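Local coordinates for protein processed glycerol phosphate lipoteichoic acid synthase 2 (Bacillus subtilis, PDB 2W8D) that is a lipoteichoic acid synthase of the sulfatase family, in the alkaline phosphatase clan, with a magnesium ion bound in its C-terminal domain, at residues A[34-46]-A[224-238]. Residues are numbered along the deposited sequence; the frame is centred on the assembly and turned at random.
Sequences VIYVSLESLQSFI and YFQSAHYLDQSIEQF. With MG (magnesium ion), chain C.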
ATOM      1  N   VAL A  34      10.528   9.765   4.808  1.00 14.20           N
ATOM      2  CA  VAL A  34       9.366   8.957   4.588  1.00 14.23           C
ATOM      3  C   VAL A  34       9.781   7.540   4.970  1.00 14.47           C
ATOM      4  O   VAL A  34      10.862   7.079   4.588  1.00 14.12           O
ATOM      5  CB  VAL A  34       8.914   8.984   3.079  1.00 14.90           C
ATOM      6  CG1 VAL A  34       7.709   8.015   2.818  1.00 13.59           C
ATOM      7  CG2 VAL A  34       8.625  10.412   2.605  1.00 13.32           C
ATOM      8  N   ILE A  35       8.911   6.860   5.722  1.00 14.02           N
ATOM      9  CA  ILE A  35       9.091   5.460   6.075  1.00 12.79           C
ATOM     10  C   ILE A  35       7.783   4.732   5.683  1.00 13.31           C
ATOM     11  O   ILE A  35       6.735   4.945   6.291  1.00 13.07           O
ATOM     12  CB  ILE A  35       9.368   5.308   7.607  1.00 12.34           C
ATOM     13  CG1 ILE A  35      10.698   5.970   8.022  1.00 11.00           C
ATOM     14  CG2 ILE A  35       9.335   3.844   8.029  1.00 13.44           C
ATOM     15  CD1 ILE A  35      10.905   6.113   9.546  1.00  5.35           C
ATOM     16  N   TYR A  36       7.827   3.897   4.652  1.00 12.75           N
ATOM     17  CA  TYR A  36       6.658   3.117   4.317  1.00 13.54           C
ATOM     18  C   TYR A  36       6.782   1.792   5.035  1.00 13.14           C
ATOM     19  O   TYR A  36       7.889   1.240   5.131  1.00 14.85           O
ATOM     20  CB  TYR A  36       6.584   2.844   2.798  1.00 13.92           C
ATOM     21  CG  TYR A  36       5.876   3.858   1.964  1.00 15.05           C
ATOM     22  CD1 TYR A  36       6.542   4.965   1.455  1.00 16.86           C
ATOM     23  CD2 TYR A  36       4.546   3.667   1.598  1.00 20.33           C
ATOM     24  CE1 TYR A  36       5.896   5.893   0.623  1.00 18.29           C
ATOM     25  CE2 TYR A  36       3.881   4.587   0.767  1.00 21.39           C
ATOM     26  CZ  TYR A  36       4.575   5.699   0.294  1.00 21.89           C
ATOM     27  OH  TYR A  36       3.924   6.601  -0.512  1.00 24.55           O
ATOM     28  N   VAL A  37       5.656   1.265   5.497  1.00 12.87           N
ATOM     29  CA  VAL A  37       5.561  -0.105   6.012  1.00 12.62           C
ATOM     30  C   VAL A  37       4.423  -0.855   5.343  1.00 13.71           C
ATOM     31  O   VAL A  37       3.275  -0.448   5.436  1.00 14.77           O
ATOM     32  CB  VAL A  37       5.303  -0.169   7.531  1.00 12.54           C
ATOM     33  CG1 VAL A  37       5.318  -1.619   7.981  1.00  9.34           C
ATOM     34  CG2 VAL A  37       6.351   0.693   8.292  1.00  8.10           C
ATOM     35  N   SER A  38       4.758  -1.942   4.660  1.00 14.08           N
ATOM     36  CA  SER A  38       3.782  -2.821   4.067  1.00 14.58           C
ATOM     37  C   SER A  38       3.405  -3.885   5.079  1.00 15.10           C
ATOM     38  O   SER A  38       4.230  -4.729   5.434  1.00 15.73           O
ATOM     39  CB  SER A  38       4.380  -3.468   2.809  1.00 13.97           C
ATOM     40  OG  SER A  38       3.626  -4.587   2.376  1.00 16.48           O
ATOM     41  N   LEU A  39       2.148  -3.841   5.530  1.00 16.30           N
ATOM     42  CA  LEU A  39       1.565  -4.748   6.540  1.00 15.85           C
ATOM     43  C   LEU A  39       0.957  -5.948   5.858  1.00 16.30           C
ATOM     44  O   LEU A  39      -0.187  -5.886   5.371  1.00 18.00           O
ATOM     45  CB  LEU A  39       0.469  -4.013   7.291  1.00 15.62           C
ATOM     46  CG  LEU A  39       0.905  -2.718   7.976  1.00 17.61           C
ATOM     47  CD1 LEU A  39      -0.267  -1.975   8.564  1.00 15.04           C
ATOM     48  CD2 LEU A  39       1.936  -3.000   9.065  1.00 17.16           C
ATOM     49  N   GLU A  40       1.711  -7.036   5.801  1.00 15.91           N
ATOM     50  CA  GLU A  40       1.364  -8.215   5.017  1.00 15.63           C
ATOM     51  C   GLU A  40      -0.040  -8.768   5.310  1.00 16.20           C
ATOM     52  O   GLU A  40      -0.363  -9.090   6.484  1.00 15.88           O
ATOM     53  CB  GLU A  40       2.401  -9.320   5.303  1.00 15.86           C
ATOM     54  CG  GLU A  40       2.303 -10.573   4.446  1.00 15.20           C
ATOM     55  CD  GLU A  40       2.126 -10.300   2.957  1.00 16.12           C
ATOM     56  OE1 GLU A  40       3.036  -9.697   2.317  1.00 14.09           O
ATOM     57  OE2 GLU A  40       1.052 -10.685   2.425  1.00 15.86           O
ATOM     58  N   SER A  41      -0.844  -8.897   4.242  1.00 15.80           N
ATOM     59  CA  SER A  41      -2.128  -9.619   4.271  1.00 15.92           C
ATOM     60  C   SER A  41      -3.112  -9.092   5.316  1.00 16.65           C
ATOM     61  O   SER A  41      -4.026  -9.808   5.716  1.00 16.28           O
ATOM     62  CB  SER A  41      -1.892 -11.106   4.531  1.00 15.43           C
ATOM     63  OG  SER A  41      -1.221 -11.747   3.459  1.00 16.03           O
ATOM     64  N   LEU A  42      -2.909  -7.849   5.764  1.00 17.29           N
ATOM     65  CA  LEU A  42      -3.734  -7.250   6.820  1.00 17.65           C
ATOM     66  C   LEU A  42      -4.962  -6.491   6.279  1.00 17.84           C
ATOM     67  O   LEU A  42      -4.832  -5.524   5.522  1.00 18.84           O
ATOM     68  CB  LEU A  42      -2.877  -6.334   7.683  1.00 16.83           C
ATOM     69  CG  LEU A  42      -3.606  -5.932   8.971  1.00 19.38           C
ATOM     70  CD1 LEU A  42      -3.777  -7.137   9.906  1.00 18.50           C
ATOM     71  CD2 LEU A  42      -2.903  -4.770   9.675  1.00 18.32           C
ATOM     72  N   GLN A  43      -6.149  -6.939   6.660  1.00 17.30           N
ATOM     73  CA  GLN A  43      -7.424  -6.336   6.164  1.00 16.28           C
ATOM     74  C   GLN A  43      -8.012  -5.438   7.251  1.00 15.94           C
ATOM     75  O   GLN A  43      -7.801  -5.672   8.432  1.00 14.08           O
ATOM     76  CB  GLN A  43      -8.435  -7.435   5.770  1.00 15.17           C
ATOM     77  CG  GLN A  43      -7.969  -8.288   4.573  1.00 15.92           C
ATOM     78  CD  GLN A  43      -8.804  -9.537   4.310  1.00 18.32           C
ATOM     79  OE1 GLN A  43     -10.017  -9.458   4.011  1.00 18.28           O
ATOM     80  NE2 GLN A  43      -8.160 -10.695   4.383  1.00 13.03           N
ATOM     81  N   SER A  44      -8.790  -4.448   6.837  1.00 16.34           N
ATOM     82  CA  SER A  44      -9.370  -3.474   7.739  1.00 16.42           C
ATOM     83  C   SER A  44     -10.344  -4.074   8.754  1.00 16.44           C
ATOM     84  O   SER A  44     -10.515  -3.497   9.809  1.00 16.67           O
ATOM     85  CB  SER A  44     -10.080  -2.361   6.945  1.00 16.59           C
ATOM     86  OG  SER A  44      -9.151  -1.514   6.251  1.00 17.51           O
ATOM     87  N   PHE A  45     -10.989  -5.204   8.456  1.00 15.84           N
ATOM     88  CA  PHE A  45     -11.911  -5.783   9.447  1.00 15.80           C
ATOM     89  C   PHE A  45     -11.245  -6.113  10.786  1.00 15.61           C
ATOM     90  O   PHE A  45     -11.918  -6.135  11.811  1.00 16.55           O
ATOM     91  CB  PHE A  45     -12.700  -6.996   8.917  1.00 15.06           C
ATOM     92  CG  PHE A  45     -11.924  -8.281   8.921  1.00 14.43           C
ATOM     93  CD1 PHE A  45     -11.932  -9.103  10.026  1.00 14.73           C
ATOM     94  CD2 PHE A  45     -11.196  -8.673   7.810  1.00 13.88           C
ATOM     95  CE1 PHE A  45     -11.185 -10.300  10.023  1.00 17.09           C
ATOM     96  CE2 PHE A  45     -10.492  -9.854   7.794  1.00 15.55           C
ATOM     97  CZ  PHE A  45     -10.462 -10.658   8.911  1.00 15.05           C
ATOM     98  N   ILE A  46      -9.946  -6.386  10.750  1.00 14.95           N
ATOM     99  CA  ILE A  46      -9.133  -6.635  11.927  1.00 15.96           C
ATOM    100  C   ILE A  46      -9.044  -5.457  12.905  1.00 15.36           C
ATOM    101  O   ILE A  46      -8.891  -5.667  14.113  1.00 14.25           O
ATOM    102  CB  ILE A  46      -7.701  -7.058  11.523  1.00 16.47           C
ATOM    103  CG1 ILE A  46      -7.730  -8.545  11.183  1.00 20.47           C
ATOM    104  CG2 ILE A  46      -6.789  -6.965  12.641  1.00 16.01           C
ATOM    105  CD1 ILE A  46      -8.404  -9.407  12.304  1.00 20.90           C
ATOM    106  N   TYR A 224      -5.038 -16.642  11.545  1.00 15.73           N
ATOM    107  CA  TYR A 224      -4.896 -15.282  11.076  1.00 14.49           C
ATOM    108  C   TYR A 224      -4.722 -14.320  12.266  1.00 14.05           C
ATOM    109  O   TYR A 224      -3.860 -13.462  12.235  1.00 12.85           O
ATOM    110  CB  TYR A 224      -6.133 -14.904  10.282  1.00 14.15           C
ATOM    111  CG  TYR A 224      -6.023 -13.582   9.581  1.00 15.85           C
ATOM    112  CD1 TYR A 224      -5.117 -13.391   8.520  1.00 14.21           C
ATOM    113  CD2 TYR A 224      -6.818 -12.511   9.973  1.00 15.78           C
ATOM    114  CE1 TYR A 224      -5.024 -12.157   7.879  1.00 15.89           C
ATOM    115  CE2 TYR A 224      -6.735 -11.273   9.329  1.00 16.88           C
ATOM    116  CZ  TYR A 224      -5.856 -11.099   8.283  1.00 16.66           C
ATOM    117  OH  TYR A 224      -5.829  -9.873   7.656  1.00 12.96           O
ATOM    118  N   PHE A 225      -5.570 -14.466  13.281  1.00 13.78           N
ATOM    119  CA  PHE A 225      -5.651 -13.504  14.367  1.00 15.52           C
ATOM    120  C   PHE A 225      -4.403 -13.497  15.215  1.00 15.73           C
ATOM    121  O   PHE A 225      -4.055 -12.447  15.725  1.00 15.37           O
ATOM    122  CB  PHE A 225      -6.858 -13.760  15.281  1.00 15.76           C
ATOM    123  CG  PHE A 225      -8.154 -13.718  14.561  1.00 16.85           C
ATOM    124  CD1 PHE A 225      -8.725 -12.484  14.193  1.00 18.93           C
ATOM    125  CD2 PHE A 225      -8.816 -14.896  14.220  1.00 17.71           C
ATOM    126  CE1 PHE A 225      -9.944 -12.422  13.488  1.00 15.29           C
ATOM    127  CE2 PHE A 225     -10.035 -14.837  13.503  1.00 18.55           C
ATOM    128  CZ  PHE A 225     -10.590 -13.596  13.147  1.00 15.05           C
ATOM    129  N   GLN A 226      -3.758 -14.663  15.360  1.00 16.45           N
ATOM    130  CA  GLN A 226      -2.479 -14.797  16.047  1.00 17.37           C
ATOM    131  C   GLN A 226      -1.319 -14.125  15.332  1.00 16.44           C
ATOM    132  O   GLN A 226      -0.538 -13.418  15.966  1.00 15.63           O
ATOM    133  CB  GLN A 226      -2.124 -16.267  16.250  1.00 18.82           C
ATOM    134  CG  GLN A 226      -3.083 -16.997  17.131  1.00 22.85           C
ATOM    135  CD  GLN A 226      -2.467 -18.225  17.749  1.00 29.29           C
ATOM    136  OE1 GLN A 226      -1.423 -18.699  17.304  1.00 34.12           O
ATOM    137  NE2 GLN A 226      -3.106 -18.750  18.787  1.00 30.57           N
ATOM    138  N   SER A 227      -1.182 -14.338  14.022  1.00 15.96           N
ATOM    139  CA  SER A 227      -0.080 -13.682  13.317  1.00 15.73           C
ATOM    140  C   SER A 227      -0.344 -12.196  13.121  1.00 15.07           C
ATOM    141  O   SER A 227       0.592 -11.401  13.073  1.00 14.99           O
ATOM    142  CB  SER A 227       0.328 -14.382  12.007  1.00 16.01           C
ATOM    143  OG  SER A 227      -0.814 -14.864  11.351  1.00 19.23           O
ATOM    144  N   ALA A 228      -1.615 -11.812  13.043  1.00 14.23           N
ATOM    145  CA  ALA A 228      -1.951 -10.385  13.009  1.00 13.74           C
ATOM    146  C   ALA A 228      -1.527  -9.711  14.344  1.00 13.58           C
ATOM    147  O   ALA A 228      -0.993  -8.607  14.343  1.00 13.76           O
ATOM    148  CB  ALA A 228      -3.437 -10.169  12.745  1.00 11.81           C
ATOM    149  N   HIS A 229      -1.772 -10.386  15.456  1.00 12.89           N
ATOM    150  CA  HIS A 229      -1.428  -9.868  16.782  1.00 13.81           C
ATOM    151  C   HIS A 229       0.089  -9.729  16.852  1.00 14.36           C
ATOM    152  O   HIS A 229       0.570  -8.716  17.302  1.00 14.99           O
ATOM    153  CB  HIS A 229      -1.980 -10.796  17.889  1.00 13.38           C
ATOM    154  CG  HIS A 229      -1.744 -10.314  19.297  1.00 13.68           C
ATOM    155  ND1 HIS A 229      -2.463  -9.286  19.871  1.00 13.25           N
ATOM    156  CD2 HIS A 229      -0.896 -10.752  20.261  1.00 12.24           C
ATOM    157  CE1 HIS A 229      -2.063  -9.110  21.121  1.00 11.48           C
ATOM    158  NE2 HIS A 229      -1.118  -9.992  21.381  1.00  9.84           N
ATOM    159  N   TYR A 230       0.827 -10.718  16.338  1.00 14.82           N
ATOM    160  CA  TYR A 230       2.276 -10.642  16.266  1.00 14.98           C
ATOM    161  C   TYR A 230       2.774  -9.426  15.423  1.00 15.72           C
ATOM    162  O   TYR A 230       3.700  -8.683  15.850  1.00 16.58           O
ATOM    163  CB  TYR A 230       2.865 -11.985  15.777  1.00 15.02           C
ATOM    164  CG  TYR A 230       4.378 -11.981  15.646  1.00 13.76           C
ATOM    165  CD1 TYR A 230       5.194 -12.316  16.730  1.00 13.97           C
ATOM    166  CD2 TYR A 230       4.989 -11.594  14.452  1.00 12.27           C
ATOM    167  CE1 TYR A 230       6.579 -12.292  16.618  1.00 12.91           C
ATOM    168  CE2 TYR A 230       6.345 -11.564  14.321  1.00 13.54           C
ATOM    169  CZ  TYR A 230       7.140 -11.903  15.419  1.00 13.34           C
ATOM    170  OH  TYR A 230       8.483 -11.873  15.290  1.00 13.78           O
ATOM    171  N   LEU A 231       2.188  -9.242  14.242  1.00 15.60           N
ATOM    172  CA  LEU A 231       2.444  -8.074  13.385  1.00 15.25           C
ATOM    173  C   LEU A 231       2.251  -6.770  14.188  1.00 15.26           C
ATOM    174  O   LEU A 231       3.086  -5.873  14.140  1.00 14.86           O
ATOM    175  CB  LEU A 231       1.517  -8.085  12.151  1.00 13.44           C
ATOM    176  CG  LEU A 231       1.714  -6.965  11.108  1.00 14.10           C
ATOM    177  CD1 LEU A 231       3.200  -6.685  10.785  1.00 11.58           C
ATOM    178  CD2 LEU A 231       0.990  -7.233   9.791  1.00 11.85           C
ATOM    179  N   ASP A 232       1.154  -6.694  14.921  1.00 15.08           N
ATOM    180  CA  ASP A 232       0.848  -5.517  15.714  1.00 16.57           C
ATOM    181  C   ASP A 232       1.909  -5.205  16.794  1.00 15.79           C
ATOM    182  O   ASP A 232       2.284  -4.064  16.973  1.00 15.65           O
ATOM    183  CB  ASP A 232      -0.514  -5.674  16.355  1.00 16.79           C
ATOM    184  CG  ASP A 232      -0.980  -4.417  17.042  1.00 20.10           C
ATOM    185  OD1 ASP A 232      -1.397  -3.501  16.286  1.00 22.38           O
ATOM    186  OD2 ASP A 232      -0.955  -4.356  18.315  1.00 21.31           O
ATOM    187  N   GLN A 233       2.400  -6.218  17.490  1.00 15.92           N
ATOM    188  CA  GLN A 233       3.519  -6.036  18.424  1.00 16.26           C
ATOM    189  C   GLN A 233       4.794  -5.555  17.745  1.00 16.24           C
ATOM    190  O   GLN A 233       5.521  -4.748  18.312  1.00 17.93           O
ATOM    191  CB  GLN A 233       3.762  -7.314  19.224  1.00 16.00           C
ATOM    192  CG  GLN A 233       2.536  -7.695  20.082  1.00 17.46           C
ATOM    193  CD  GLN A 233       2.695  -9.004  20.859  1.00 19.39           C
ATOM    194  OE1 GLN A 233       3.369  -9.938  20.415  1.00 21.09           O
ATOM    195  NE2 GLN A 233       2.067  -9.070  22.028  1.00 21.35           N
ATOM    196  N   SER A 234       5.062  -6.047  16.540  1.00 16.26           N
ATOM    197  CA  SER A 234       6.221  -5.660  15.751  1.00 16.18           C
ATOM    198  C   SER A 234       6.168  -4.194  15.377  1.00 15.55           C
ATOM    199  O   SER A 234       7.186  -3.537  15.375  1.00 16.03           O
ATOM    200  CB  SER A 234       6.288  -6.467  14.442  1.00 17.45           C
ATOM    201  OG  SER A 234       6.308  -7.868  14.659  1.00 20.17           O
ATOM    202  N   ILE A 235       4.992  -3.684  15.026  1.00 15.14           N
ATOM    203  CA  ILE A 235       4.854  -2.279  14.640  1.00 14.24           C
ATOM    204  C   ILE A 235       5.072  -1.404  15.877  1.00 14.36           C
ATOM    205  O   ILE A 235       5.788  -0.395  15.811  1.00 13.44           O
ATOM    206  CB  ILE A 235       3.473  -1.958  14.006  1.00 14.19           C
ATOM    207  CG1 ILE A 235       3.266  -2.758  12.714  1.00 11.46           C
ATOM    208  CG2 ILE A 235       3.304  -0.426  13.804  1.00 12.25           C
ATOM    209  CD1 ILE A 235       4.513  -2.806  11.825  1.00 11.65           C
ATOM    210  N   GLU A 236       4.457  -1.809  16.985  1.00 14.03           N
ATOM    211  CA  GLU A 236       4.686  -1.178  18.302  1.00 14.70           C
ATOM    212  C   GLU A 236       6.175  -1.061  18.628  1.00 14.61           C
ATOM    213  O   GLU A 236       6.663   0.035  18.928  1.00 14.69           O
ATOM    214  CB  GLU A 236       3.943  -1.932  19.432  1.00 15.15           C
ATOM    215  CG  GLU A 236       4.309  -1.433  20.861  1.00 16.95           C
ATOM    216  CD  GLU A 236       3.570  -2.149  21.991  1.00 20.29           C
ATOM    217  OE1 GLU A 236       3.111  -3.295  21.825  1.00 20.67           O
ATOM    218  OE2 GLU A 236       3.476  -1.560  23.091  1.00 24.70           O
ATOM    219  N   GLN A 237       6.909  -2.171  18.544  1.00 14.81           N
ATOM    220  CA  GLN A 237       8.362  -2.125  18.816  1.00 14.76           C
ATOM    221  C   GLN A 237       9.051  -1.158  17.840  1.00 14.57           C
ATOM    222  O   GLN A 237       9.766  -0.265  18.263  1.00 15.92           O
ATOM    223  CB  GLN A 237       8.982  -3.528  18.782  1.00 14.60           C
ATOM    224  CG  GLN A 237      10.504  -3.577  18.656  1.00 14.61           C
ATOM    225  CD  GLN A 237      10.978  -4.683  17.715  1.00 16.31           C
ATOM    226  OE1 GLN A 237      10.588  -5.836  17.875  1.00 18.06           O
ATOM    227  NE2 GLN A 237      11.829  -4.330  16.722  1.00 14.61           N
ATOM    228  N   PHE A 238       8.808  -1.301  16.550  1.00 14.40           N
ATOM    229  CA  PHE A 238       9.344  -0.367  15.542  1.00 14.31           C
ATOM    230  C   PHE A 238       9.107   1.112  15.896  1.00 14.80           C
ATOM    231  O   PHE A 238      10.042   1.932  15.845  1.00 14.47           O
ATOM    232  CB  PHE A 238       8.758  -0.696  14.172  1.00 13.73           C
ATOM    233  CG  PHE A 238       9.378   0.046  13.026  1.00 15.07           C
ATOM    234  CD1 PHE A 238      10.780   0.128  12.873  1.00 15.09           C
ATOM    235  CD2 PHE A 238       8.564   0.589  12.032  1.00 15.55           C
ATOM    236  CE1 PHE A 238      11.357   0.785  11.754  1.00 16.55           C
ATOM    237  CE2 PHE A 238       9.133   1.244  10.886  1.00 18.03           C
ATOM    238  CZ  PHE A 238      10.544   1.338  10.753  1.00 15.92           C
TER
HETATM  239 MG    MG C1636       1.584  -9.810   0.618  1.00 14.90          MG
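The hydroxyl of Tyr-224 is gripped twice by the loop that follows strand 34-39. Its OH donates to Ser-41 O at 2.6 Å, in the carbonyl plane and on a lone pair, and accepts from Gln-43 N at 3.1 Å with a bent N-H...O angle of 147°. The CG of Tyr-224, anti to the backbone N (chi1 -172°), carries the ring off the helix. Ile-46 CG1 presses on the ring edge at CE2, 3.4 Å away, while the Phe-45 ring is tilted only 21° from that ring but displaced so far (centroids 6.0 Å apart) that there is little stacking. Ile-46 CD1 continues to Phe-225 CE1 at 3.6 Å.

Farther along, helix 224-238 runs almost antiparallel to the strand, and the contact becomes mainly apolar, between side chains. Leu-231 CD2 lies 4.1 Å from Leu-39 CB and rests against Glu-40 O and N, Leu-39 CD2 meets Ile-235 CD1 at 3.8 Å, and Phe-238 turns its ring edge to Ile-35 CG2 as its CE2 touches Val-37 CG2. This is a helix packed on the central sheet of an alkaline phosphatase-like fold.

Glu-40 chelates magnesium through both carboxylate oxygens; Asp-258, His-259 and Thr-84, a phosphothreonine, also bind it. Second-shell Ser-41 OG donates to Glu-40 OE2 (2.7 Å), on the anti lone pair of OE2. The Tyr-224 bonds anchor this loop to the helix, consistent with holding Glu-40 in place.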